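Local coordinates for protein beta-1,3-1,4-glucanase (Caldicellulosiruptor sp. F32, PDB 5H4R) that probably hydrolyses mixed-linkage beta-1,3-1,4-glucans such as lichenan, as a glycoside hydrolase of family 5, at residues I30-I35 and R348-G354; K91-N95 and V388-M392; Y248-D252 and K310-F315; E292-N296 and E341-Y345. The protein carries 1 engineered substitution. One frame throughout, in Å; residues are numbered along the deposited sequence.

Contact 1 (I30-I35 and R348-G354)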
loop_
_atom_site.group_PDB
_atom_site.type_symbol
_atom_site.label_atom_id
_atom_site.label_comp_id
_atom_site.label_asym_id
_atom_site.label_seq_id
_atom_site.Cartn_x
_atom_site.Cartn_y
_atom_site.Cartn_z
ATOM N N ILE A 30 23.569 5.513 -6.740
ATOM C CA ILE A 30 23.465 4.521 -5.675
ATOM C C ILE A 30 23.814 3.164 -6.279
ATOM O O ILE A 30 23.149 2.714 -7.220
ATOM C CB ILE A 30 22.064 4.473 -5.051
ATOM C CG1 ILE A 30 21.676 5.836 -4.454
ATOM C CG2 ILE A 30 22.020 3.384 -3.974
ATOM C CD1 ILE A 30 20.256 5.919 -3.984
ATOM N N ALA A 31 24.839 2.512 -5.735
ATOM C CA ALA A 31 25.237 1.203 -6.231
ATOM C C ALA A 31 24.174 0.148 -5.929
ATOM O O ALA A 31 23.569 0.141 -4.856
ATOM C CB ALA A 31 26.573 0.798 -5.603
ATOM N N SER A 32 23.936 -0.745 -6.888
ATOM C CA SER A 32 23.010 -1.845 -6.647
ATOM C C SER A 32 23.617 -2.827 -5.646
ATOM O O SER A 32 24.822 -3.092 -5.651
ATOM C CB SER A 32 22.660 -2.575 -7.947
ATOM O OG SER A 32 21.704 -3.614 -7.712
ATOM N N ARG A 33 22.773 -3.345 -4.767
ATOM C CA ARG A 33 23.147 -4.415 -3.869
ATOM C C ARG A 33 22.975 -5.759 -4.577
ATOM O O ARG A 33 22.345 -5.859 -5.636
ATOM C CB ARG A 33 22.288 -4.375 -2.600
ATOM C CG ARG A 33 22.364 -3.059 -1.793
ATOM C CD ARG A 33 23.736 -2.770 -1.244
ATOM N NE ARG A 33 24.009 -3.539 -0.042
ATOM C CZ ARG A 33 23.424 -3.287 1.126
ATOM N NH1 ARG A 33 22.525 -2.284 1.237
ATOM N NH2 ARG A 33 23.720 -4.044 2.163
ATOM N N LYS A 34 23.536 -6.803 -3.984
ATOM C CA LYS A 34 23.287 -8.147 -4.495
ATOM C C LYS A 34 21.839 -8.507 -4.233
ATOM O O LYS A 34 21.382 -8.442 -3.087
ATOM C CB LYS A 34 24.219 -9.158 -3.837
ATOM C CG LYS A 34 24.002 -10.566 -4.319
ATOM C CD LYS A 34 24.424 -10.721 -5.786
ATOM C CE LYS A 34 24.451 -12.190 -6.226
ATOM N NZ LYS A 34 23.084 -12.791 -6.314
ATOM N N ILE A 35 21.111 -8.854 -5.285
ATOM C CA ILE A 35 19.711 -9.251 -5.193
ATOM C C ILE A 35 19.633 -10.737 -5.532
ATOM O O ILE A 35 20.067 -11.143 -6.627
ATOM C CB ILE A 35 18.809 -8.433 -6.131
ATOM C CG1 ILE A 35 19.089 -6.915 -6.027
ATOM C CG2 ILE A 35 17.335 -8.759 -5.852
ATOM C CD1 ILE A 35 19.034 -6.374 -4.642
ATOM N N ARG A 348 15.149 5.090 -6.640
ATOM C CA ARG A 348 16.437 4.434 -6.900
ATOM C C ARG A 348 16.968 3.708 -5.663
ATOM O O ARG A 348 17.489 2.583 -5.763
ATOM C CB ARG A 348 17.469 5.450 -7.377
ATOM C CG ARG A 348 18.883 4.859 -7.591
ATOM C CD ARG A 348 18.905 3.714 -8.580
ATOM N NE ARG A 348 20.144 2.944 -8.467
ATOM C CZ ARG A 348 20.278 1.670 -8.847
ATOM N NH1 ARG A 348 19.258 1.011 -9.370
ATOM N NH2 ARG A 348 21.441 1.044 -8.692
ATOM N N ALA A 349 16.879 4.347 -4.496
ATOM C CA ALA A 349 17.308 3.691 -3.267
ATOM C C ALA A 349 16.603 2.350 -3.097
ATOM O O ALA A 349 17.215 1.352 -2.702
ATOM C CB ALA A 349 17.049 4.587 -2.065
ATOM N N ALA A 350 15.306 2.314 -3.363
ATOM C CA ALA A 350 14.559 1.069 -3.253
ATOM C C ALA A 350 15.014 0.059 -4.303
ATOM O O ALA A 350 15.274 -1.118 -3.995
ATOM C CB ALA A 350 13.070 1.372 -3.402
ATOM N N ARG A 351 15.117 0.493 -5.551
ATOM C CA ARG A 351 15.451 -0.441 -6.617
ATOM C C ARG A 351 16.835 -1.018 -6.418
ATOM O O ARG A 351 17.075 -2.190 -6.720
ATOM C CB ARG A 351 15.368 0.229 -7.995
ATOM C CG ARG A 351 15.857 -0.659 -9.157
ATOM C CD ARG A 351 15.052 -1.980 -9.292
ATOM N NE ARG A 351 13.663 -1.628 -9.532
ATOM C CZ ARG A 351 12.609 -2.137 -8.914
ATOM N NH1 ARG A 351 12.722 -3.137 -8.034
ATOM N NH2 ARG A 351 11.412 -1.657 -9.225
ATOM N N ALA A 352 17.771 -0.205 -5.927
ATOM C CA ALA A 352 19.117 -0.694 -5.658
ATOM C C ALA A 352 19.113 -1.815 -4.619
ATOM O O ALA A 352 20.053 -2.612 -4.569
ATOM C CB ALA A 352 20.004 0.454 -5.160
ATOM N N ARG A 353 18.084 -1.867 -3.782
ATOM C CA ARG A 353 17.927 -2.879 -2.751
ATOM C C ARG A 353 16.866 -3.911 -3.112
ATOM O O ARG A 353 16.455 -4.691 -2.255
ATOM C CB ARG A 353 17.590 -2.200 -1.429
ATOM C CG ARG A 353 18.770 -1.381 -0.885
ATOM C CD ARG A 353 18.270 -0.419 0.142
ATOM N NE ARG A 353 19.307 0.397 0.781
ATOM C CZ ARG A 353 19.739 1.571 0.323
ATOM N NH1 ARG A 353 19.269 2.083 -0.805
ATOM N NH2 ARG A 353 20.660 2.247 0.991
ATOM N N GLY A 354 16.416 -3.925 -4.356
ATOM C CA GLY A 354 15.510 -4.937 -4.855
ATOM C C GLY A 354 14.057 -4.701 -4.548
ATOM O O GLY A 354 13.245 -5.637 -4.691
HETATM O O HOH W 1 22.139 5.051 -9.265
HETATM O O HOH W 2 18.862 -3.579 -8.304
#
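Arg348 sets out with CG opposite the backbone N (chi1 176°) and then bends at chi2 (58°), a turn that brings its guanidinium round to the carbonyl of Ile30. Two of its nitrogens grip that single oxygen, which lies in the guanidinium plane: NH2 reaches Ile30 O at 2.8 Å and nearly straight (159°), while NE meets the same atom at a longer 3.3 Å. An arginine suits the place because it can hold one carbonyl with two donors while its flat face rests on the methyl of Ala352. Water 1 completes this corner, accepting from Ile30 N at 2.9 Å and weakly from Arg348 NE. Ile30 straddles the helix surface: its CG2 lies 3.7 Å from Ala352 CB, and CD1 reaches over Ala349, whose small side chain lets the loop come close. Further along, Arg33 N donates to Ala352 O at 2.8 Å, taking up a carbonyl at the helix end. Gly354, with positive phi, closes the helix in a Schellman motif; it leaves room for Ile35 CD1, which lies 3.6 Å from Gly354 N. Arg33 and Arg353 meet through their aliphatic parts, CG to CG at 4.1 Å, and Asp309 forms a salt bridge with Arg353 that probably offsets the nearby like charges. Helix 336-352, which joins barrel strands 322-327 and 356-361, is thus overlaid by the N-terminal loop, with helix 298-316 touching Arg33 and Ala349 and helix 39-47 receiving Ile35 through Leu41.

Contact 2 (K91-N95 and V388-M392); sequences KAGFN and VSAMM
Met392 CE sits as a knob over the centre of the Phe94 ring, 3.6 Å from its centroid and only 2° off the ring normal, so the methyl makes a CH-pi contact with all six carbons at almost equal range. The sulfur stands further out on the same line, SD 5.3 Å from the centroid, which makes this a Met-aromatic contact delivered by the methyl. A bend at chi2 (-58°) followed by an extended last torsion points the thioether away from its helix and down onto the ring. On its way it settles into the hollow at Gly93, with SD 3.6 Å from Gly93 O and CE 3.5 Å from Gly93 C. Glycine suits the hollow, since it has no CB to compete with the sulfur, and the backbone angles there would by themselves crowd a side chain. Gly93 also ends helix 83-91 in a Schellman motif, the turn that leads into barrel strand 96-99 of this TIM-barrel fold; helix 385-395, which follows the last barrel strand, covers the turn from outside. Val388, one helical turn before Met392, pushes its CG1 branch into the notch between loop and ring, 4.2 Å from Ala92 CB and 4.0 Å from Phe94 CE2. The smallness of Ala92 lets the branched valine approach. Met391 works from another side: its chain folds at chi3 and brings CE to the ring edge, 4.0 Å from Phe94 CZ. Trp382 touches Ala92, Phe94 and Val388, while Ile49 packs against Phe94 and both methionines.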
loop_
_atom_site.group_PDB
_atom_site.type_symbol
_atom_site.label_atom_id
_atom_site.label_comp_id
_atom_site.label_asym_id
_atom_site.label_seq_id
_atom_site.Cartn_x
_atom_site.Cartn_y
_atom_site.Cartn_z
ATOM N N LYS A 91 0.208 4.268 -19.456
ATOM C CA LYS A 91 0.994 4.950 -20.477
ATOM C C LYS A 91 2.136 5.760 -19.876
ATOM O O LYS A 91 3.176 5.958 -20.531
ATOM C CB LYS A 91 0.079 5.856 -21.312
ATOM C CG LYS A 91 0.783 6.734 -22.306
ATOM C CD LYS A 91 -0.225 7.341 -23.284
ATOM C CE LYS A 91 0.343 8.553 -24.019
ATOM N NZ LYS A 91 1.632 8.252 -24.693
ATOM N N ALA A 92 1.952 6.273 -18.657
ATOM C CA ALA A 92 2.982 7.077 -18.017
ATOM C C ALA A 92 4.149 6.239 -17.519
ATOM O O ALA A 92 5.201 6.805 -17.180
ATOM C CB ALA A 92 2.378 7.862 -16.859
ATOM N N GLY A 93 4.009 4.915 -17.514
ATOM C CA GLY A 93 5.091 4.029 -17.127
ATOM C C GLY A 93 4.837 3.199 -15.891
ATOM O O GLY A 93 5.690 2.368 -15.550
ATOM N N PHE A 94 3.722 3.391 -15.180
ATOM C CA PHE A 94 3.406 2.553 -14.030
ATOM C C PHE A 94 3.020 1.158 -14.507
ATOM O O PHE A 94 2.305 1.012 -15.494
ATOM C CB PHE A 94 2.268 3.170 -13.224
ATOM C CG PHE A 94 2.634 4.493 -12.576
ATOM C CD1 PHE A 94 3.336 4.534 -11.372
ATOM C CD2 PHE A 94 2.298 5.691 -13.196
ATOM C CE1 PHE A 94 3.652 5.739 -10.795
ATOM C CE2 PHE A 94 2.629 6.908 -12.623
ATOM C CZ PHE A 94 3.319 6.930 -11.421
ATOM N N ASN A 95 3.505 0.131 -13.819
ATOM C CA ASN A 95 3.108 -1.226 -14.165
ATOM C C ASN A 95 2.319 -1.912 -13.069
ATOM O O ASN A 95 1.922 -3.077 -13.246
ATOM C CB ASN A 95 4.322 -2.081 -14.521
ATOM C CG ASN A 95 3.948 -3.222 -15.443
ATOM O OD1 ASN A 95 3.042 -3.082 -16.277
ATOM N ND2 ASN A 95 4.620 -4.359 -15.301
ATOM N N VAL A 388 6.638 12.211 -11.914
ATOM C CA VAL A 388 6.475 10.920 -12.577
ATOM C C VAL A 388 7.746 10.565 -13.335
ATOM O O VAL A 388 8.287 9.466 -13.189
ATOM C CB VAL A 388 5.245 10.933 -13.497
ATOM C CG1 VAL A 388 5.138 9.626 -14.262
ATOM C CG2 VAL A 388 3.966 11.164 -12.674
ATOM N N SER A 389 8.272 11.518 -14.108
ATOM C CA SER A 389 9.475 11.261 -14.891
ATOM C C SER A 389 10.661 10.956 -13.994
ATOM O O SER A 389 11.525 10.137 -14.350
ATOM C CB SER A 389 9.790 12.460 -15.778
ATOM O OG SER A 389 8.818 12.581 -16.781
ATOM N N ALA A 390 10.732 11.624 -12.844
ATOM C CA ALA A 390 11.809 11.369 -11.892
ATOM C C ALA A 390 11.782 9.924 -11.419
ATOM O O ALA A 390 12.832 9.272 -11.315
ATOM C CB ALA A 390 11.692 12.321 -10.699
ATOM N N MET A 391 10.587 9.403 -11.141
ATOM C CA MET A 391 10.463 8.023 -10.705
ATOM C C MET A 391 10.776 7.081 -11.849
ATOM O O MET A 391 11.450 6.066 -11.657
ATOM C CB MET A 391 9.067 7.783 -10.147
ATOM C CG MET A 391 8.812 8.623 -8.910
ATOM S SD MET A 391 7.342 8.132 -8.034
ATOM C CE MET A 391 6.056 8.697 -9.164
ATOM N N MET A 392 10.296 7.397 -13.050
ATOM C CA MET A 392 10.455 6.449 -14.147
ATOM C C MET A 392 11.913 6.285 -14.537
ATOM O O MET A 392 12.304 5.221 -15.044
ATOM C CB MET A 392 9.626 6.900 -15.338
ATOM C CG MET A 392 8.166 6.890 -15.075
ATOM S SD MET A 392 7.589 5.247 -14.580
ATOM C CE MET A 392 6.020 5.731 -13.857
#

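Contact 3 (Y248-D252 and K310-F315)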
loop_
_atom_site.group_PDB
_atom_site.type_symbol
_atom_site.label_atom_id
_atom_site.label_comp_id
_atom_site.label_asym_id
_atom_site.label_seq_id
_atom_site.Cartn_x
_atom_site.Cartn_y
_atom_site.Cartn_z
ATOM N N TYR A 248 8.041 -2.628 12.444
ATOM C CA TYR A 248 7.270 -3.673 13.098
ATOM C C TYR A 248 7.154 -4.919 12.232
ATOM O O TYR A 248 6.505 -5.887 12.634
ATOM C CB TYR A 248 5.909 -3.115 13.557
ATOM C CG TYR A 248 6.154 -1.952 14.490
ATOM C CD1 TYR A 248 7.134 -2.034 15.485
ATOM C CD2 TYR A 248 5.455 -0.756 14.354
ATOM C CE1 TYR A 248 7.410 -0.939 16.316
ATOM C CE2 TYR A 248 5.728 0.334 15.183
ATOM C CZ TYR A 248 6.708 0.230 16.144
ATOM O OH TYR A 248 6.985 1.314 16.951
ATOM N N VAL A 249 7.847 -4.950 11.088
ATOM C CA VAL A 249 8.252 -6.221 10.504
ATOM C C VAL A 249 9.703 -6.529 10.808
ATOM O O VAL A 249 10.127 -7.684 10.625
ATOM C CB VAL A 249 8.011 -6.282 8.980
ATOM C CG1 VAL A 249 6.504 -6.323 8.693
ATOM C CG2 VAL A 249 8.687 -5.133 8.269
ATOM N N LEU A 250 10.473 -5.547 11.300
ATOM C CA LEU A 250 11.869 -5.761 11.638
ATOM C C LEU A 250 12.038 -6.350 13.033
ATOM O O LEU A 250 13.047 -7.024 13.285
ATOM C CB LEU A 250 12.645 -4.446 11.496
ATOM C CG LEU A 250 12.794 -3.963 10.046
ATOM C CD1 LEU A 250 13.336 -2.520 10.023
ATOM C CD2 LEU A 250 13.678 -4.884 9.219
ATOM N N ILE A 251 11.074 -6.118 13.933
ATOM C CA ILE A 251 11.133 -6.724 15.255
ATOM C C ILE A 251 11.124 -8.245 15.145
ATOM O O ILE A 251 10.519 -8.831 14.230
ATOM C CB ILE A 251 9.975 -6.251 16.155
ATOM C CG1 ILE A 251 8.628 -6.519 15.499
ATOM C CG2 ILE A 251 10.152 -4.760 16.530
ATOM C CD1 ILE A 251 7.408 -6.190 16.402
ATOM N N ASP A 252 11.770 -8.890 16.125
ATOM C CA ASP A 252 11.839 -10.352 16.161
ATOM C C ASP A 252 10.454 -10.971 16.280
ATOM O O ASP A 252 10.230 -12.102 15.832
ATOM C CB ASP A 252 12.702 -10.812 17.337
ATOM C CG ASP A 252 14.156 -10.449 17.179
ATOM O OD1 ASP A 252 14.592 -10.133 16.047
ATOM O OD2 ASP A 252 14.870 -10.516 18.200
ATOM N N LYS A 310 17.601 -1.798 6.509
ATOM C CA LYS A 310 17.209 -2.831 7.456
ATOM C C LYS A 310 16.318 -3.877 6.790
ATOM O O LYS A 310 16.423 -5.075 7.097
ATOM C CB LYS A 310 16.495 -2.212 8.661
ATOM C CG LYS A 310 17.338 -1.229 9.477
ATOM C CD LYS A 310 18.494 -1.873 10.153
ATOM C CE LYS A 310 19.825 -1.683 9.412
ATOM N NZ LYS A 310 20.991 -2.231 10.211
ATOM N N LEU A 311 15.434 -3.436 5.885
ATOM C CA LEU A 311 14.577 -4.359 5.139
ATOM C C LEU A 311 15.389 -5.220 4.179
ATOM O O LEU A 311 15.101 -6.416 4.010
ATOM C CB LEU A 311 13.503 -3.583 4.382
ATOM C CG LEU A 311 12.412 -2.920 5.217
ATOM C CD1 LEU A 311 11.502 -2.108 4.332
ATOM C CD2 LEU A 311 11.591 -3.931 6.018
ATOM N N TYR A 312 16.396 -4.638 3.526
ATOM C CA TYR A 312 17.291 -5.442 2.703
ATOM C C TYR A 312 18.016 -6.491 3.551
ATOM O O TYR A 312 18.108 -7.664 3.162
ATOM C CB TYR A 312 18.282 -4.538 1.972
ATOM C CG TYR A 312 19.314 -5.304 1.207
ATOM C CD1 TYR A 312 19.045 -5.775 -0.065
ATOM C CD2 TYR A 312 20.548 -5.603 1.773
ATOM C CE1 TYR A 312 19.984 -6.500 -0.768
ATOM C CE2 TYR A 312 21.500 -6.341 1.084
ATOM C CZ TYR A 312 21.212 -6.787 -0.193
ATOM O OH TYR A 312 22.176 -7.510 -0.886
ATOM N N ASP A 313 18.488 -6.108 4.746
ATOM C CA ASP A 313 19.229 -7.040 5.587
ATOM C C ASP A 313 18.356 -8.209 6.020
ATOM O O ASP A 313 18.783 -9.372 5.986
ATOM C CB ASP A 313 19.775 -6.340 6.833
ATOM C CG ASP A 313 20.870 -5.341 6.537
ATOM O OD1 ASP A 313 21.392 -5.314 5.405
ATOM O OD2 ASP A 313 21.221 -4.586 7.478
ATOM N N LYS A 314 17.132 -7.922 6.474
ATOM C CA LYS A 314 16.315 -8.971 7.078
ATOM C C LYS A 314 15.628 -9.835 6.028
ATOM O O LYS A 314 15.482 -11.053 6.223
ATOM C CB LYS A 314 15.256 -8.360 8.002
ATOM C CG LYS A 314 14.474 -9.423 8.748
ATOM C CD LYS A 314 13.597 -8.866 9.883
ATOM C CE LYS A 314 12.882 -9.996 10.589
ATOM N NZ LYS A 314 12.016 -9.530 11.709
ATOM N N PHE A 315 15.193 -9.227 4.923
ATOM C CA PHE A 315 14.325 -9.912 3.970
ATOM C C PHE A 315 14.964 -10.058 2.594
ATOM O O PHE A 315 15.218 -11.184 2.177
ATOM C CB PHE A 315 12.991 -9.184 3.861
ATOM C CG PHE A 315 12.226 -9.121 5.154
ATOM C CD1 PHE A 315 11.800 -10.277 5.776
ATOM C CD2 PHE A 315 11.919 -7.906 5.731
ATOM C CE1 PHE A 315 11.063 -10.233 6.970
ATOM C CE2 PHE A 315 11.204 -7.867 6.928
ATOM C CZ PHE A 315 10.790 -9.030 7.536
HETATM O O HOH W 3 10.833 -11.921 12.451
HETATM O O HOH W 4 14.360 -10.029 13.455
#
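Lys314 stretches its whole chain across to the end of the short helix 247-250, where NZ donates to Val249 O at 2.9 Å; Leu250 O, at 3.1 Å from NZ, is a weak partner that must share a hydrogen. All its torsions are near 180°, which gives the reach needed, and a positive charge beside carbonyls at a helix C-terminus is likely to be favoured there. The tight part of the contact is apolar. Leu250 CD1 presses on Lys310 CB at 3.5 Å, closer than usual for two carbons, and its other methyl, CD2, lies 3.9 Å from Leu311 CD2. Val249 turns CG2 into the same groove, 4.0 Å from Phe315 CE2, while its carbonyl oxygen faces the edge of the Phe315 ring. Branched aliphatic residues suit this groove because separate methyls can meet separate partners. The other side is wet: Lys314 NZ also donates to water 3 and, at 3.0 Å, to water 4, which in turn donates a hydrogen bond to Asp252 OD1 at 2.6 Å, linking lysine and aspartate without direct contact. With an alanine in place of Lys314, the carbonyls of Val249 and Leu250 would probably lose their charged donor and the Asp252 waters their anchor. Val249, Leu311 and Phe315 go on to touch Ile269 or Val271 of strand 267-272, the packing of outer helices against a barrel strand expected of a TIM barrel.

Contact 4 (E292-N296 and E341-Y345)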
loop_
_atom_site.group_PDB
_atom_site.type_symbol
_atom_site.label_atom_id
_atom_site.label_comp_id
_atom_site.label_asym_id
_atom_site.label_seq_id
_atom_site.Cartn_x
_atom_site.Cartn_y
_atom_site.Cartn_z
ATOM N N GLU A 292 11.806 21.500 2.216
ATOM C CA GLU A 292 12.970 21.299 1.361
ATOM C C GLU A 292 13.507 19.891 1.533
ATOM O O GLU A 292 13.569 19.367 2.651
ATOM C CB GLU A 292 14.080 22.298 1.706
ATOM C CG GLU A 292 13.709 23.722 1.431
ATOM C CD GLU A 292 14.816 24.689 1.821
ATOM O OE1 GLU A 292 15.828 24.235 2.400
ATOM O OE2 GLU A 292 14.675 25.900 1.544
ATOM N N TRP A 293 13.946 19.307 0.426
ATOM C CA TRP A 293 14.578 17.995 0.396
ATOM C C TRP A 293 15.655 18.087 -0.671
ATOM O O TRP A 293 15.384 18.563 -1.769
ATOM C CB TRP A 293 13.568 16.878 0.075
ATOM C CG TRP A 293 14.104 15.508 0.339
ATOM C CD1 TRP A 293 13.878 14.746 1.451
ATOM C CD2 TRP A 293 14.973 14.736 -0.505
ATOM N NE1 TRP A 293 14.538 13.539 1.343
ATOM C CE2 TRP A 293 15.225 13.512 0.158
ATOM C CE3 TRP A 293 15.563 14.966 -1.754
ATOM C CZ2 TRP A 293 16.071 12.531 -0.381
ATOM C CZ3 TRP A 293 16.395 14.000 -2.286
ATOM C CH2 TRP A 293 16.633 12.794 -1.605
ATOM N N SER A 294 16.884 17.706 -0.341
ATOM C CA SER A 294 17.990 17.824 -1.275
ATOM C C SER A 294 18.722 16.505 -1.437
ATOM O O SER A 294 19.088 15.873 -0.448
ATOM C CB SER A 294 18.982 18.888 -0.808
ATOM O OG SER A 294 20.163 18.851 -1.588
ATOM N N VAL A 295 18.996 16.137 -2.688
ATOM C CA VAL A 295 19.763 14.943 -2.966
ATOM C C VAL A 295 21.197 15.059 -2.471
ATOM O O VAL A 295 21.880 14.039 -2.344
ATOM C CB VAL A 295 19.689 14.639 -4.481
ATOM C CG1 VAL A 295 20.542 15.616 -5.276
ATOM C CG2 VAL A 295 20.073 13.224 -4.747
ATOM N N ASN A 296 21.658 16.271 -2.143
ATOM C CA ASN A 296 23.016 16.510 -1.670
ATOM C C ASN A 296 23.093 16.642 -0.158
ATOM O O ASN A 296 24.139 17.054 0.367
ATOM C CB ASN A 296 23.583 17.770 -2.322
ATOM C CG ASN A 296 23.612 17.677 -3.843
ATOM O OD1 ASN A 296 23.144 18.579 -4.540
ATOM N ND2 ASN A 296 24.132 16.571 -4.360
ATOM N N GLU A 341 13.430 15.668 -6.571
ATOM C CA GLU A 341 14.648 15.018 -6.097
ATOM C C GLU A 341 14.328 13.871 -5.146
ATOM O O GLU A 341 14.924 12.787 -5.245
ATOM C CB GLU A 341 15.565 16.034 -5.427
ATOM C CG GLU A 341 16.177 17.026 -6.403
ATOM C CD GLU A 341 17.080 18.078 -5.747
ATOM O OE1 GLU A 341 17.783 17.770 -4.751
ATOM O OE2 GLU A 341 17.074 19.243 -6.227
ATOM N N PHE A 342 13.394 14.100 -4.211
ATOM C CA PHE A 342 12.918 13.056 -3.309
ATOM C C PHE A 342 12.454 11.824 -4.075
ATOM O O PHE A 342 12.803 10.689 -3.720
ATOM C CB PHE A 342 11.767 13.609 -2.459
ATOM C CG PHE A 342 10.970 12.568 -1.725
ATOM C CD1 PHE A 342 11.364 12.095 -0.492
ATOM C CD2 PHE A 342 9.777 12.090 -2.269
ATOM C CE1 PHE A 342 10.600 11.134 0.178
ATOM C CE2 PHE A 342 9.014 11.145 -1.610
ATOM C CZ PHE A 342 9.416 10.667 -0.385
ATOM N N ALA A 343 11.611 12.028 -5.088
ATOM C CA ALA A 343 10.981 10.888 -5.741
ATOM C C ALA A 343 11.996 10.062 -6.506
ATOM O O ALA A 343 11.963 8.819 -6.455
ATOM C CB ALA A 343 9.867 11.357 -6.681
ATOM N N ALA A 344 12.918 10.725 -7.197
ATOM C CA ALA A 344 13.970 10.006 -7.890
ATOM C C ALA A 344 14.824 9.229 -6.899
ATOM O O ALA A 344 15.160 8.063 -7.131
ATOM C CB ALA A 344 14.834 10.983 -8.686
ATOM N N TYR A 345 15.228 9.880 -5.809
ATOM C CA TYR A 345 16.115 9.230 -4.855
ATOM C C TYR A 345 15.434 8.038 -4.203
ATOM O O TYR A 345 16.025 6.956 -4.092
ATOM C CB TYR A 345 16.582 10.227 -3.790
ATOM C CG TYR A 345 17.593 9.613 -2.856
ATOM C CD1 TYR A 345 18.946 9.650 -3.167
ATOM C CD2 TYR A 345 17.203 9.000 -1.681
ATOM C CE1 TYR A 345 19.889 9.079 -2.326
ATOM C CE2 TYR A 345 18.155 8.425 -0.817
ATOM C CZ TYR A 345 19.480 8.465 -1.152
ATOM O OH TYR A 345 20.422 7.910 -0.321
HETATM O O HOH W 5 15.935 20.691 -3.523
HETATM O O HOH W 6 19.613 19.717 -4.188
#
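Glu341 OE1 is gripped from two sources: Val295 N donates to it at 2.9 Å, nearly straight at 171°, and water 6 donates to it at 2.7 Å. The glutamate chain runs extended from helix 336-352, long enough to bring its carboxylate up to the loop backbone, and its other oxygen, OE2, bonds to Gln337. Beside this polar bridge lies an aromatic cluster of Trp293, Phe342 and Tyr345, packed on an outer helix of the TIM barrel. Trp293 lies with one face over the helix backbone, so that Phe342 CA makes a CH-pi contact 3.7 Å from the centroid of its six-membered ring. Phe342, its CG anti to the backbone N (chi1 166°), turns an edge toward the indole; the five-membered ring and the phenyl plane stand at 85°, a T-shaped pair. At the far end of the indole, CH2 comes within 3.4 Å of Tyr345 CB. A tryptophan suits the place because its broad ring spans nearly a full helical turn, from Phe342 to Tyr345. An alanine in its place would probably open a gap over that part of the helix and leave the Phe342 edge without the face it meets. Val295 adds a smaller wedge, with CG2 4.1 Å from Tyr345 CD1, while the Tyr345 hydroxyl is held by Asp305. The loop is shaped by an ST turn: Ser294 OG accepts from Asn296 N at 3.0 Å and lies 2.8 Å from the oxygen of water 6.

Overall arrangement
The four contacts are linked in a chain, 3 to 1 to 4 to 2. Contacts 1 and 4 share helix 336-352 and meet where Ile30 CD1 lies 3.6 Å from Tyr345 CE1. Contact 1 also touches contact 3, through Tyr312 OH and Lys34 O at 2.5 Å, a probable hydrogen bond. Contact 2 joins the group through contact 4, with Met391 CG 3.7 Å from Ala343 CB, but stays about 17 Å from contact 3 between nearest atoms. None of the four includes a residue of the pocket that holds the glucan, to which Glu326 and the engineered Gln188 belong; the side chains of Leu311 in contact 3 and Phe342 in contact 4 are each about 12 Å from a bound glucose unit.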